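Local coordinates for protein uncharacterized aldehyde dehydrogenase AldY (Bacillus subtilis, PDB 4DNG) that probably oxidises aldehydes to carboxylates with NAD+ and may contribute to protecting the cell against stress from ethanol and related compounds, at residues N7-G13 with G202-L208; R22-I26 with I35-S39; F260-A266 with A412-D417; E332-A338 with R358-L363; Q344-I350 with N374-A378. All coordinates share one frame; numbering follows the deposited sequence.

Interaction 1 (N7-G13 with G202-L208)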
# COMPACT_ATOMS: atom_id res chain seq x y z
N ASN A 7 11.02 -26.33 -20.38
CA ASN A 7 10.86 -25.14 -21.22
C ASN A 7 9.39 -24.77 -21.41
O ASN A 7 9.02 -24.02 -22.32
CB ASN A 7 11.56 -25.36 -22.56
CG ASN A 7 11.22 -26.71 -23.17
OD1 ASN A 7 10.25 -27.35 -22.78
ND2 ASN A 7 12.02 -27.15 -24.13
N LYS A 8 8.54 -25.29 -20.52
CA LYS A 8 7.11 -25.07 -20.61
C LYS A 8 6.59 -24.24 -19.43
O LYS A 8 7.27 -24.07 -18.42
CB LYS A 8 6.37 -26.41 -20.67
CG LYS A 8 7.08 -27.47 -21.50
CD LYS A 8 6.11 -28.23 -22.39
CE LYS A 8 6.84 -28.79 -23.60
NZ LYS A 8 5.88 -29.33 -24.60
N SER A 9 5.37 -23.72 -19.58
CA SER A 9 4.67 -23.12 -18.48
C SER A 9 4.27 -24.25 -17.60
O SER A 9 4.16 -25.38 -18.06
CB SER A 9 3.41 -22.42 -18.95
OG SER A 9 3.75 -21.33 -19.77
N PHE A 10 4.06 -23.94 -16.32
CA PHE A 10 3.50 -24.91 -15.41
C PHE A 10 2.20 -24.29 -14.97
O PHE A 10 2.20 -23.35 -14.17
CB PHE A 10 4.44 -25.19 -14.23
CG PHE A 10 3.98 -26.29 -13.32
CD1 PHE A 10 4.26 -27.62 -13.60
CD2 PHE A 10 3.31 -26.01 -12.14
CE1 PHE A 10 3.84 -28.65 -12.74
CE2 PHE A 10 2.89 -27.03 -11.27
CZ PHE A 10 3.17 -28.35 -11.57
N ILE A 11 1.10 -24.80 -15.55
CA ILE A 11 -0.26 -24.36 -15.25
C ILE A 11 -1.07 -25.54 -14.70
O ILE A 11 -0.98 -26.66 -15.21
CB ILE A 11 -0.93 -23.70 -16.49
CG1 ILE A 11 -0.05 -22.53 -17.01
CG2 ILE A 11 -2.31 -23.17 -16.14
CD1 ILE A 11 -0.32 -22.08 -18.44
N ASN A 12 -1.82 -25.28 -13.63
CA ASN A 12 -2.73 -26.25 -13.01
C ASN A 12 -2.13 -27.63 -12.84
O ASN A 12 -2.79 -28.64 -13.06
CB ASN A 12 -4.06 -26.33 -13.79
CG ASN A 12 -5.21 -26.92 -12.96
OD1 ASN A 12 -5.23 -26.86 -11.72
ND2 ASN A 12 -6.17 -27.50 -13.66
N GLY A 13 -0.86 -27.67 -12.47
CA GLY A 13 -0.21 -28.92 -12.17
C GLY A 13 0.34 -29.61 -13.39
O GLY A 13 0.76 -30.76 -13.30
N GLY A 202 -2.53 -25.83 -9.50
CA GLY A 202 -3.12 -24.51 -9.52
C GLY A 202 -2.63 -23.50 -8.50
O GLY A 202 -2.83 -22.30 -8.68
N VAL A 203 -2.00 -23.97 -7.42
CA VAL A 203 -1.51 -23.03 -6.38
C VAL A 203 -0.27 -22.24 -6.84
O VAL A 203 -0.11 -21.08 -6.46
CB VAL A 203 -1.26 -23.72 -5.02
CG1 VAL A 203 -0.62 -22.74 -4.04
CG2 VAL A 203 -2.56 -24.23 -4.43
N LEU A 204 0.61 -22.87 -7.63
CA LEU A 204 1.72 -22.18 -8.30
C LEU A 204 1.67 -22.32 -9.82
O LEU A 204 1.85 -23.41 -10.36
CB LEU A 204 3.08 -22.70 -7.82
CG LEU A 204 4.25 -22.05 -8.56
CD1 LEU A 204 4.17 -20.53 -8.44
CD2 LEU A 204 5.61 -22.56 -8.08
N ASN A 205 1.46 -21.21 -10.50
CA ASN A 205 1.45 -21.22 -11.94
C ASN A 205 2.59 -20.38 -12.49
O ASN A 205 2.76 -19.23 -12.08
CB ASN A 205 0.09 -20.74 -12.43
CG ASN A 205 -1.05 -21.58 -11.88
OD1 ASN A 205 -1.36 -22.65 -12.41
ND2 ASN A 205 -1.66 -21.12 -10.80
N VAL A 206 3.39 -20.98 -13.38
CA VAL A 206 4.53 -20.29 -13.97
C VAL A 206 4.35 -20.10 -15.47
O VAL A 206 4.30 -21.07 -16.23
CB VAL A 206 5.87 -21.01 -13.69
CG1 VAL A 206 6.99 -20.33 -14.46
CG2 VAL A 206 6.19 -21.05 -12.20
N MET A 207 4.27 -18.84 -15.88
CA MET A 207 4.00 -18.45 -17.25
C MET A 207 5.25 -18.16 -18.05
O MET A 207 6.05 -17.29 -17.68
CB MET A 207 3.16 -17.18 -17.24
CG MET A 207 1.90 -17.36 -16.42
SD MET A 207 0.83 -18.57 -17.23
CE MET A 207 -0.02 -19.12 -15.76
N LEU A 208 5.43 -18.90 -19.13
CA LEU A 208 6.50 -18.63 -20.08
C LEU A 208 5.91 -17.88 -21.25
O LEU A 208 5.16 -18.42 -22.05
CB LEU A 208 7.17 -19.93 -20.53
CG LEU A 208 8.42 -20.28 -19.73
CD1 LEU A 208 8.12 -20.35 -18.24
CD2 LEU A 208 9.03 -21.59 -20.21
O HOH W 1 4.32 -21.35 -22.19
O HOH W 2 -0.10 -25.71 -10.61
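Phe10 and Val206 form a single antiparallel bridge that sets strand 9-11, near the N-terminus, beside strand 204-206 of the Rossmann-like sheet of the aldehyde dehydrogenase fold. The pair is hydrogen-bonded in both directions: Phe10 N to Val206 O at 2.9 Å, and Val206 N to Phe10 O at 2.8 Å. The closest apolar packing is between Ile11 and Met207, which cross at about a right angle, Ile11 CG1 lying 3.6 Å from Met207 CE; the bend of the Met207 chain at chi2 (-66°) folds its methyl back to that spot. The Phe10 ring presents an edge to Leu204 O, its CD2 3.5 Å away, while Trp15 meets it edge-to-face. The looser side is at Lys8, exposed, whose CB points away from the partner strand. Waters bridge the segments at both ends: one links Ser9 OG, which also accepts a nearly straight bond from Leu208 N, to Leu208 O, and a second joins Gly202 N to Leu204 O, with a weak bond from Gly13 N. Where the strands part, Asn205 uses both ends of its amide: ND2 donates to Gly202 O at 2.7 Å, and OD1 takes Asn12 N at 2.9 Å, almost in line with its C=O bond.

Interaction 2 (R22-I26 with I35-S39)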
# COMPACT_ATOMS: atom_id res chain seq x y z
N ARG A 22 4.43 -18.49 -31.34
CA ARG A 22 5.75 -17.86 -31.30
C ARG A 22 6.65 -18.60 -30.33
O ARG A 22 6.17 -19.24 -29.38
CB ARG A 22 5.64 -16.37 -30.89
CG ARG A 22 5.12 -15.42 -31.97
CD ARG A 22 5.60 -13.98 -31.75
NE ARG A 22 5.08 -13.50 -30.48
CZ ARG A 22 5.79 -13.03 -29.47
NH1 ARG A 22 7.10 -12.85 -29.57
NH2 ARG A 22 5.14 -12.69 -28.37
N THR A 23 7.95 -18.52 -30.55
CA THR A 23 8.90 -19.16 -29.65
C THR A 23 10.12 -18.28 -29.47
O THR A 23 10.38 -17.38 -30.28
CB THR A 23 9.40 -20.49 -30.20
OG1 THR A 23 10.23 -20.23 -31.32
CG2 THR A 23 8.25 -21.40 -30.63
N GLU A 24 10.87 -18.53 -28.41
CA GLU A 24 12.09 -17.82 -28.15
C GLU A 24 13.16 -18.77 -27.67
O GLU A 24 12.92 -19.61 -26.79
CB GLU A 24 11.87 -16.76 -27.08
CG GLU A 24 13.14 -16.01 -26.74
CD GLU A 24 12.89 -14.55 -26.45
OE1 GLU A 24 11.75 -14.09 -26.63
OE2 GLU A 24 13.85 -13.87 -26.04
N ASP A 25 14.34 -18.61 -28.24
CA ASP A 25 15.49 -19.35 -27.79
C ASP A 25 16.06 -18.72 -26.53
O ASP A 25 16.37 -17.50 -26.50
CB ASP A 25 16.53 -19.38 -28.91
CG ASP A 25 16.06 -20.15 -30.12
OD1 ASP A 25 15.00 -20.83 -30.04
OD2 ASP A 25 16.73 -20.07 -31.17
N ILE A 26 16.18 -19.52 -25.47
CA ILE A 26 16.85 -19.04 -24.26
C ILE A 26 18.33 -19.31 -24.45
O ILE A 26 18.73 -20.44 -24.74
CB ILE A 26 16.31 -19.70 -22.97
CG1 ILE A 26 14.79 -19.53 -22.91
CG2 ILE A 26 17.03 -19.12 -21.76
CD1 ILE A 26 14.13 -20.06 -21.67
N ILE A 35 20.19 -22.76 -25.07
CA ILE A 35 19.98 -23.67 -23.95
C ILE A 35 18.72 -24.52 -24.17
O ILE A 35 18.79 -25.74 -24.07
CB ILE A 35 19.93 -22.90 -22.61
CG1 ILE A 35 21.29 -22.20 -22.36
CG2 ILE A 35 19.49 -23.81 -21.46
CD1 ILE A 35 21.26 -21.17 -21.25
N THR A 36 17.58 -23.86 -24.40
CA THR A 36 16.37 -24.44 -24.99
C THR A 36 15.63 -23.41 -25.82
O THR A 36 16.02 -22.24 -25.93
CB THR A 36 15.26 -24.76 -23.97
OG1 THR A 36 15.34 -23.87 -22.84
CG2 THR A 36 15.29 -26.16 -23.57
N THR A 37 14.51 -23.88 -26.34
CA THR A 37 13.54 -23.08 -27.05
C THR A 37 12.21 -23.17 -26.30
O THR A 37 11.75 -24.26 -25.93
CB THR A 37 13.42 -23.58 -28.50
OG1 THR A 37 14.64 -23.26 -29.18
CG2 THR A 37 12.24 -22.93 -29.23
N ALA A 38 11.60 -22.04 -26.03
CA ALA A 38 10.37 -22.07 -25.26
C ALA A 38 9.27 -21.44 -26.08
O ALA A 38 9.45 -20.37 -26.69
CB ALA A 38 10.54 -21.35 -23.94
N SER A 39 8.13 -22.12 -26.11
CA SER A 39 6.91 -21.62 -26.74
C SER A 39 6.22 -20.64 -25.79
O SER A 39 6.12 -20.90 -24.58
CB SER A 39 5.97 -22.77 -27.06
OG SER A 39 5.52 -23.37 -25.87
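Asp25 and Thr37 lie side by side and point the same way, a non-hydrogen-bonded pair of the antiparallel beta hairpin built from strands 23-27 and 34-39. Their side chains supply the link that the backbone lacks at this pair: Thr37 OG1 donates to Asp25 OD1 at 2.6 Å, arriving from above the carboxylate plane, about 50° out of it. With OG1 beside its own backbone N (chi1 -69°), Thr37 holds CG2 anti to that nitrogen, where it meets Thr23, whose CB is 3.9 Å from the methyl; these two threonines meet at a slant. Thr23 and Ser39 complete this face. The other face carries Glu24, Ala38, Ile26 and Thr36. Here Ile26 runs alongside Thr36, and its CD1 comes within 4.4 Å of Ala38 CB, while helix 83-94 touches both Ile26 and Ile35. Glu24 turns its carboxylate to Gln181, outside the hairpin. Between the faces, Glu24 N bonds Ala38 O at 2.9 Å and Ala38 N returns to Glu24 O at the same distance; nearer the turn, Ile35 N donates to Ile26 O at 2.8 Å. At the opposite end Arg22 forms salt bridges with Asp210 and Glu213. The chemistry thus differs by face: Ile26 and Ala38 supply the apolar part of one, beside Glu24, whereas on the other the threonine hydroxyl probably limits the rotation of the Asp25 carboxylate and is likely to favour its charged form.

Interaction 3 (F260-A266 with A412-D417)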
# COMPACT_ATOMS: atom_id res chain seq x y z
N PHE A 260 27.20 3.90 -1.38
CA PHE A 260 28.18 3.30 -0.52
C PHE A 260 28.94 4.50 0.01
O PHE A 260 29.63 5.18 -0.76
CB PHE A 260 29.09 2.43 -1.39
CG PHE A 260 29.95 1.45 -0.64
CD1 PHE A 260 29.44 0.22 -0.24
CD2 PHE A 260 31.28 1.74 -0.39
CE1 PHE A 260 30.23 -0.70 0.43
CE2 PHE A 260 32.09 0.82 0.28
CZ PHE A 260 31.56 -0.40 0.69
N ALA A 261 28.78 4.81 1.29
CA ALA A 261 29.52 5.93 1.88
C ALA A 261 30.65 5.43 2.77
O ALA A 261 30.45 4.56 3.61
CB ALA A 261 28.61 6.87 2.66
N VAL A 262 31.83 6.02 2.57
CA VAL A 262 33.06 5.64 3.25
C VAL A 262 33.61 6.86 3.98
O VAL A 262 34.23 7.75 3.38
CB VAL A 262 34.11 5.10 2.24
CG1 VAL A 262 35.47 4.90 2.90
CG2 VAL A 262 33.62 3.81 1.61
N LEU A 263 33.36 6.90 5.29
CA LEU A 263 33.59 8.10 6.08
C LEU A 263 35.04 8.21 6.52
O LEU A 263 35.80 7.24 6.41
CB LEU A 263 32.63 8.13 7.28
CG LEU A 263 31.12 7.90 7.10
CD1 LEU A 263 30.39 8.36 8.36
CD2 LEU A 263 30.55 8.59 5.88
N SER A 264 35.42 9.38 7.04
CA SER A 264 36.81 9.68 7.40
C SER A 264 37.46 8.66 8.35
O SER A 264 38.61 8.29 8.17
CB SER A 264 36.94 11.10 7.94
OG SER A 264 35.99 11.37 8.95
N ASP A 265 36.72 8.20 9.35
CA ASP A 265 37.29 7.24 10.30
C ASP A 265 37.27 5.77 9.83
O ASP A 265 37.89 4.91 10.46
CB ASP A 265 36.70 7.42 11.71
CG ASP A 265 35.20 7.23 11.75
OD1 ASP A 265 34.61 6.99 10.67
OD2 ASP A 265 34.62 7.33 12.85
N ALA A 266 36.58 5.48 8.73
CA ALA A 266 36.47 4.10 8.22
C ALA A 266 37.79 3.34 8.11
O ALA A 266 38.85 3.92 7.88
CB ALA A 266 35.79 4.09 6.87
N ALA A 412 24.79 1.81 2.40
CA ALA A 412 25.88 1.28 3.24
C ALA A 412 26.81 2.40 3.71
O ALA A 412 27.22 3.26 2.92
CB ALA A 412 26.66 0.19 2.50
N VAL A 413 27.11 2.39 5.00
CA VAL A 413 28.01 3.39 5.58
C VAL A 413 29.17 2.71 6.31
O VAL A 413 28.98 1.70 7.01
CB VAL A 413 27.26 4.44 6.46
CG1 VAL A 413 26.39 3.76 7.50
CG2 VAL A 413 28.23 5.41 7.13
N PHE A 414 30.37 3.25 6.09
CA PHE A 414 31.59 2.71 6.69
C PHE A 414 32.27 3.73 7.57
O PHE A 414 32.75 4.77 7.11
CB PHE A 414 32.54 2.13 5.64
CG PHE A 414 32.18 0.73 5.20
CD1 PHE A 414 31.07 0.51 4.38
CD2 PHE A 414 32.92 -0.36 5.63
CE1 PHE A 414 30.71 -0.77 3.99
CE2 PHE A 414 32.57 -1.65 5.24
CZ PHE A 414 31.46 -1.86 4.42
N THR A 415 32.29 3.42 8.85
CA THR A 415 32.86 4.29 9.84
C THR A 415 33.37 3.44 10.98
O THR A 415 32.84 2.36 11.26
CB THR A 415 31.83 5.32 10.38
OG1 THR A 415 32.34 5.91 11.60
CG2 THR A 415 30.50 4.66 10.67
N SER A 416 34.42 3.94 11.61
CA SER A 416 35.01 3.34 12.80
C SER A 416 34.11 3.53 14.01
O SER A 416 34.11 2.70 14.92
CB SER A 416 36.34 4.00 13.08
OG SER A 416 36.97 3.35 14.15
N ASP A 417 33.38 4.64 14.02
CA ASP A 417 32.48 5.01 15.10
C ASP A 417 31.08 4.42 14.89
O ASP A 417 30.30 4.92 14.06
CB ASP A 417 32.41 6.54 15.18
CG ASP A 417 31.76 7.04 16.45
OD1 ASP A 417 31.30 6.22 17.28
OD2 ASP A 417 31.71 8.27 16.63
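Phe260, Ala261 and Val262 pair in parallel register with Ala412, Val413 and Phe414, joining strands 258-262 and 410-414 within the sheet of the catalytic domain of the aldehyde dehydrogenase fold. The backbone bonds alternate between the strands: Ala261 N reaches Ala412 O at 2.7 Å, Phe414 N reaches Ala261 O at 2.8 Å, and Leu263 N reaches Phe414 O at 2.9 Å. Apolar contacts come in two groups. On one face of the sheet, the Phe260 and Phe414 rings meet at a slant, their planes 34° apart and CZ of Phe260 3.4 Å from CE1 of Phe414. Ala412 and Val262 share that face, and helix 268-281 packs over the aromatic pair. Past the strand end, Leu263 CG meets at 3.8 Å the CG2 of Val413, which is on the face shared with Ala261, and helix 395-403 lies against Leu263. Side-chain polar bonds begin where the strands end. A type I turn from Leu263 to Ala266 brings Asp265 over the opposing chain, its CG placed between backbone N and carbonyl carbon (chi1 59°). Thr415 OG1 donates to Asp265 OD1 at 2.7 Å, on the syn side and 20° out of the carboxylate plane. The same hydroxyl accepts Asp417 N at 2.9 Å, an ST turn immediately before helix 418-425. Ser416 N and Asp417 N add weak bonds to Asp265 OD1 and OD2. One short hydroxyl bond and two weak amide bonds would probably stabilise the charge of this carboxylate, an effect partly offset by the like charge of Asp417 nearby.

Interaction 4 (E332-A338 with R358-L363)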
# COMPACT_ATOMS: atom_id res chain seq x y z
N GLU A 332 22.93 -8.20 -25.60
CA GLU A 332 23.59 -7.17 -26.41
C GLU A 332 23.06 -5.75 -26.17
O GLU A 332 23.83 -4.79 -26.25
CB GLU A 332 23.47 -7.52 -27.89
CG GLU A 332 24.11 -6.53 -28.86
CD GLU A 332 25.55 -6.87 -29.19
OE1 GLU A 332 25.88 -8.08 -29.34
OE2 GLU A 332 26.35 -5.93 -29.32
N ARG A 333 21.77 -5.62 -25.89
CA ARG A 333 21.20 -4.30 -25.62
C ARG A 333 21.81 -3.68 -24.35
O ARG A 333 21.94 -2.46 -24.27
CB ARG A 333 19.68 -4.35 -25.52
CG ARG A 333 18.95 -4.05 -26.83
CD ARG A 333 17.43 -3.97 -26.66
NE ARG A 333 16.81 -5.29 -26.47
CZ ARG A 333 16.17 -5.69 -25.37
NH1 ARG A 333 16.04 -4.89 -24.32
NH2 ARG A 333 15.65 -6.91 -25.32
N GLN A 334 22.18 -4.53 -23.39
CA GLN A 334 22.82 -4.07 -22.14
C GLN A 334 24.22 -3.54 -22.40
O GLN A 334 24.60 -2.53 -21.80
CB GLN A 334 22.91 -5.19 -21.11
CG GLN A 334 21.57 -5.55 -20.50
CD GLN A 334 21.00 -4.45 -19.66
OE1 GLN A 334 20.04 -3.78 -20.05
NE2 GLN A 334 21.60 -4.22 -18.49
N ILE A 335 24.97 -4.21 -23.27
CA ILE A 335 26.31 -3.75 -23.61
C ILE A 335 26.27 -2.38 -24.30
O ILE A 335 26.95 -1.47 -23.87
CB ILE A 335 27.10 -4.78 -24.42
CG1 ILE A 335 27.38 -6.03 -23.58
CG2 ILE A 335 28.44 -4.19 -24.84
CD1 ILE A 335 27.69 -7.27 -24.40
N GLU A 336 25.47 -2.24 -25.35
CA GLU A 336 25.35 -0.97 -26.08
C GLU A 336 24.96 0.15 -25.11
O GLU A 336 25.50 1.25 -25.16
CB GLU A 336 24.35 -1.06 -27.25
CG GLU A 336 24.47 -2.29 -28.15
CD GLU A 336 25.41 -2.13 -29.34
OE1 GLU A 336 26.07 -1.08 -29.47
OE2 GLU A 336 25.48 -3.08 -30.16
N LYS A 337 24.04 -0.17 -24.20
CA LYS A 337 23.59 0.77 -23.17
C LYS A 337 24.71 1.16 -22.23
O LYS A 337 24.81 2.32 -21.83
CB LYS A 337 22.42 0.19 -22.38
CG LYS A 337 21.07 0.40 -23.04
CD LYS A 337 19.94 0.22 -22.04
CE LYS A 337 18.60 0.57 -22.68
NZ LYS A 337 17.60 0.93 -21.63
N ALA A 338 25.55 0.20 -21.88
CA ALA A 338 26.67 0.45 -20.99
C ALA A 338 27.70 1.33 -21.68
O ALA A 338 28.12 2.35 -21.15
CB ALA A 338 27.30 -0.86 -20.56
N ARG A 358 35.55 -4.51 -24.31
CA ARG A 358 34.53 -5.49 -24.69
C ARG A 358 35.17 -6.73 -25.30
O ARG A 358 35.73 -6.66 -26.39
CB ARG A 358 33.51 -4.90 -25.67
CG ARG A 358 32.67 -5.98 -26.35
CD ARG A 358 31.45 -5.47 -27.10
NE ARG A 358 30.54 -6.58 -27.38
CZ ARG A 358 29.36 -6.48 -27.99
NH1 ARG A 358 28.63 -7.58 -28.18
NH2 ARG A 358 28.90 -5.30 -28.40
N VAL A 359 35.06 -7.86 -24.60
CA VAL A 359 35.50 -9.14 -25.13
C VAL A 359 34.27 -10.02 -25.36
O VAL A 359 33.71 -10.58 -24.41
CB VAL A 359 36.49 -9.87 -24.20
CG1 VAL A 359 37.13 -11.06 -24.91
CG2 VAL A 359 37.57 -8.93 -23.70
N GLY A 360 33.86 -10.14 -26.61
CA GLY A 360 32.63 -10.84 -26.93
C GLY A 360 31.50 -10.08 -26.27
O GLY A 360 31.31 -8.89 -26.52
N ASN A 361 30.76 -10.76 -25.39
CA ASN A 361 29.65 -10.11 -24.69
C ASN A 361 29.97 -9.80 -23.22
O ASN A 361 29.08 -9.43 -22.43
CB ASN A 361 28.35 -10.91 -24.88
CG ASN A 361 28.10 -11.27 -26.34
OD1 ASN A 361 28.25 -12.44 -26.75
ND2 ASN A 361 27.72 -10.28 -27.15
N VAL A 362 31.25 -9.93 -22.86
CA VAL A 362 31.76 -9.54 -21.55
C VAL A 362 32.29 -8.12 -21.63
O VAL A 362 33.07 -7.79 -22.51
CB VAL A 362 32.94 -10.45 -21.11
CG1 VAL A 362 33.54 -9.95 -19.80
CG2 VAL A 362 32.52 -11.92 -20.97
N LEU A 363 31.87 -7.26 -20.72
CA LEU A 363 32.69 -6.07 -20.51
C LEU A 363 33.41 -6.06 -19.16
O LEU A 363 32.83 -6.39 -18.12
CB LEU A 363 31.99 -4.75 -20.90
CG LEU A 363 30.81 -4.12 -20.20
CD1 LEU A 363 31.28 -3.18 -19.10
CD2 LEU A 363 30.04 -3.34 -21.25
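Glu332, Ile335 and Ala338, successive turns along one side of helix 332-347, face the tip of a beta hairpin whose type II' turn, Val359 to Val362, sets Arg358 and Leu363 facing the helix, with Asn361 beside them. The polar half is an end-on salt bridge in which Arg358 NH1 reaches Glu332 OE1 at 3.0 Å and NH2 reaches OE2 at 2.8 Å. Both oxygens lie close to the guanidinium plane, although the carboxylate itself is turned 40° from it. Arg358 comes to Glu332 on a chain extended from CG to NE, and its NE donates to Gly360 O at 2.6 Å, so turn and helix both hold the flat group. A leucine at Arg358 would probably leave the Glu332 carboxylate without its counter-charge beside Glu336, and the Gly360 carbonyl without this donor. Beneath, Ile335 crosses the arginine at about a right angle, its CD1 over one guanidinium face, 3.8 Å above the plane and offset toward the rim. Leu363 CD2 then meets Ile335 CG2 at 4.0 Å and Ala338 CB at 3.8 Å. Asn361 turns its OD1 to Gln32 outside the contact, while its CB sits 3.7 Å from Ile335 CD1.

Interaction 5 (Q344-I350 with N374-A378)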
# COMPACT_ATOMS: atom_id res chain seq x y z
N GLN A 344 29.31 8.87 -22.76
CA GLN A 344 28.73 10.03 -22.12
C GLN A 344 29.68 10.65 -21.08
O GLN A 344 29.93 11.85 -21.12
CB GLN A 344 27.39 9.67 -21.47
CG GLN A 344 26.56 10.86 -21.02
CD GLN A 344 26.04 11.70 -22.18
OE1 GLN A 344 26.81 12.14 -23.04
NE2 GLN A 344 24.74 11.94 -22.19
N ALA A 345 30.23 9.82 -20.19
CA ALA A 345 31.12 10.29 -19.11
C ALA A 345 32.46 10.74 -19.63
O ALA A 345 33.10 11.61 -19.04
CB ALA A 345 31.32 9.20 -18.07
N LYS A 346 32.89 10.11 -20.72
CA LYS A 346 34.14 10.47 -21.35
C LYS A 346 34.07 11.87 -21.95
O LYS A 346 34.87 12.72 -21.59
CB LYS A 346 34.53 9.42 -22.39
CG LYS A 346 35.20 8.22 -21.77
CD LYS A 346 35.77 7.31 -22.85
CE LYS A 346 36.85 6.40 -22.30
NZ LYS A 346 37.05 5.24 -23.21
N THR A 347 33.09 12.12 -22.84
CA THR A 347 32.88 13.45 -23.42
C THR A 347 32.61 14.50 -22.34
O THR A 347 32.97 15.67 -22.50
CB THR A 347 31.71 13.49 -24.44
OG1 THR A 347 31.49 12.19 -24.99
CG2 THR A 347 32.01 14.50 -25.57
N ASP A 348 32.00 14.06 -21.24
CA ASP A 348 31.68 14.90 -20.07
C ASP A 348 32.88 15.36 -19.25
O ASP A 348 32.72 16.21 -18.37
CB ASP A 348 30.73 14.14 -19.14
CG ASP A 348 29.27 14.44 -19.43
OD1 ASP A 348 28.96 14.92 -20.54
OD2 ASP A 348 28.44 14.18 -18.53
N GLY A 349 34.05 14.77 -19.49
CA GLY A 349 35.28 15.14 -18.79
C GLY A 349 35.76 14.19 -17.70
O GLY A 349 36.95 14.20 -17.37
N ILE A 350 34.86 13.38 -17.14
CA ILE A 350 35.17 12.55 -15.98
C ILE A 350 36.36 11.61 -16.22
O ILE A 350 36.40 10.92 -17.22
CB ILE A 350 33.95 11.73 -15.50
CG1 ILE A 350 32.90 12.65 -14.87
CG2 ILE A 350 34.37 10.67 -14.49
CD1 ILE A 350 31.80 13.08 -15.81
N ASN A 374 26.01 14.69 -8.88
CA ASN A 374 24.92 15.10 -9.76
C ASN A 374 25.29 14.85 -11.23
O ASN A 374 24.97 15.65 -12.12
CB ASN A 374 24.60 16.58 -9.51
CG ASN A 374 23.11 16.85 -9.41
OD1 ASN A 374 22.38 16.12 -8.75
ND2 ASN A 374 22.66 17.92 -10.07
N SER A 375 25.96 13.72 -11.47
CA SER A 375 26.46 13.37 -12.79
C SER A 375 25.59 12.34 -13.45
O SER A 375 24.83 11.63 -12.78
CB SER A 375 27.89 12.83 -12.71
OG SER A 375 28.83 13.88 -12.68
N LYS A 376 25.70 12.24 -14.77
CA LYS A 376 24.97 11.24 -15.52
C LYS A 376 25.36 9.83 -15.09
O LYS A 376 24.49 9.03 -14.74
CB LYS A 376 25.13 11.45 -17.03
CG LYS A 376 24.13 12.45 -17.58
CD LYS A 376 24.59 13.06 -18.90
CE LYS A 376 23.65 14.17 -19.35
NZ LYS A 376 24.28 15.08 -20.34
N ILE A 377 26.66 9.54 -15.07
CA ILE A 377 27.14 8.21 -14.65
C ILE A 377 26.86 7.89 -13.18
O ILE A 377 26.68 6.73 -12.82
CB ILE A 377 28.64 7.98 -14.96
CG1 ILE A 377 29.39 9.30 -15.08
CG2 ILE A 377 28.82 7.15 -16.22
CD1 ILE A 377 29.88 9.84 -13.76
N ALA A 378 26.83 8.92 -12.35
CA ALA A 378 26.51 8.76 -10.93
C ALA A 378 25.03 8.44 -10.71
O ALA A 378 24.69 7.52 -9.97
CB ALA A 378 26.92 9.99 -10.13
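Side-chain packing of Ala345, Gln344 and Ile350 on Ile377 and Lys376 joins the C-terminal end of helix 332-347 to the first residues of the short helix 376-379. The long helix finishes in a Schellman motif: Gly349 takes positive phi and its N bonds Lys346 O at 3.0 Å, with a weak bond from Ile350 N to Ala345 O. This ending turns Ile350 back toward the partner helix. The apolar centre is small. Ala345 CB rests against Ile377 CG1 at 3.6 Å and against CG2 of the same residue at 3.7 Å, while CD1 of that isoleucine reaches Ile350 CG1 at 4.3 Å. Phe368 of strand 362-369 touches both Ala345 and Ile350, and strand 386-392 touches Ile377 through Thr388, so the pair of helix ends sits on the sheet. Outward from this centre the contact becomes polar in character without direct bonding between the segments. The extended Lys376 chain crosses Gln344 at a slant, its CD 3.6 Å from Gln344 CG and 3.5 Å from NE2; a bend at chi2 (68°) brings the amide NE2 beside the lysine CD. An alanine in place of Gln344 would probably strip Lys376 of this lateral support and let its chain swing more freely. Asp348 stands across the lysine at about a right angle, yet its OD2 remains 4.6 Å from Lys376 NZ, too far for a salt bridge.

How the interactions relate
Interactions 1 and 3 are the buried ones, and both pair strands far apart in sequence, by a single bridge in interaction 1 and three parallel pairs in interaction 3; they lie on opposite sides of the chain's centre, their own centres about 46 Å apart. Interactions 2, 4 and 5 are partly buried. Interaction 2, a local hairpin, touches interaction 1 where Leu208 and Asn7 pack on Ala38. Interactions 4 and 5 both use helix 332-347, meeting it at its start and at its finish; strand 362-369 and helix 376-379, their other partners, follow each other in the chain. Side-chain chemistry shifts along that helix, from a two-pronged salt bridge to unbonded packing. Interactions 3 and 4 also reach the same sheet.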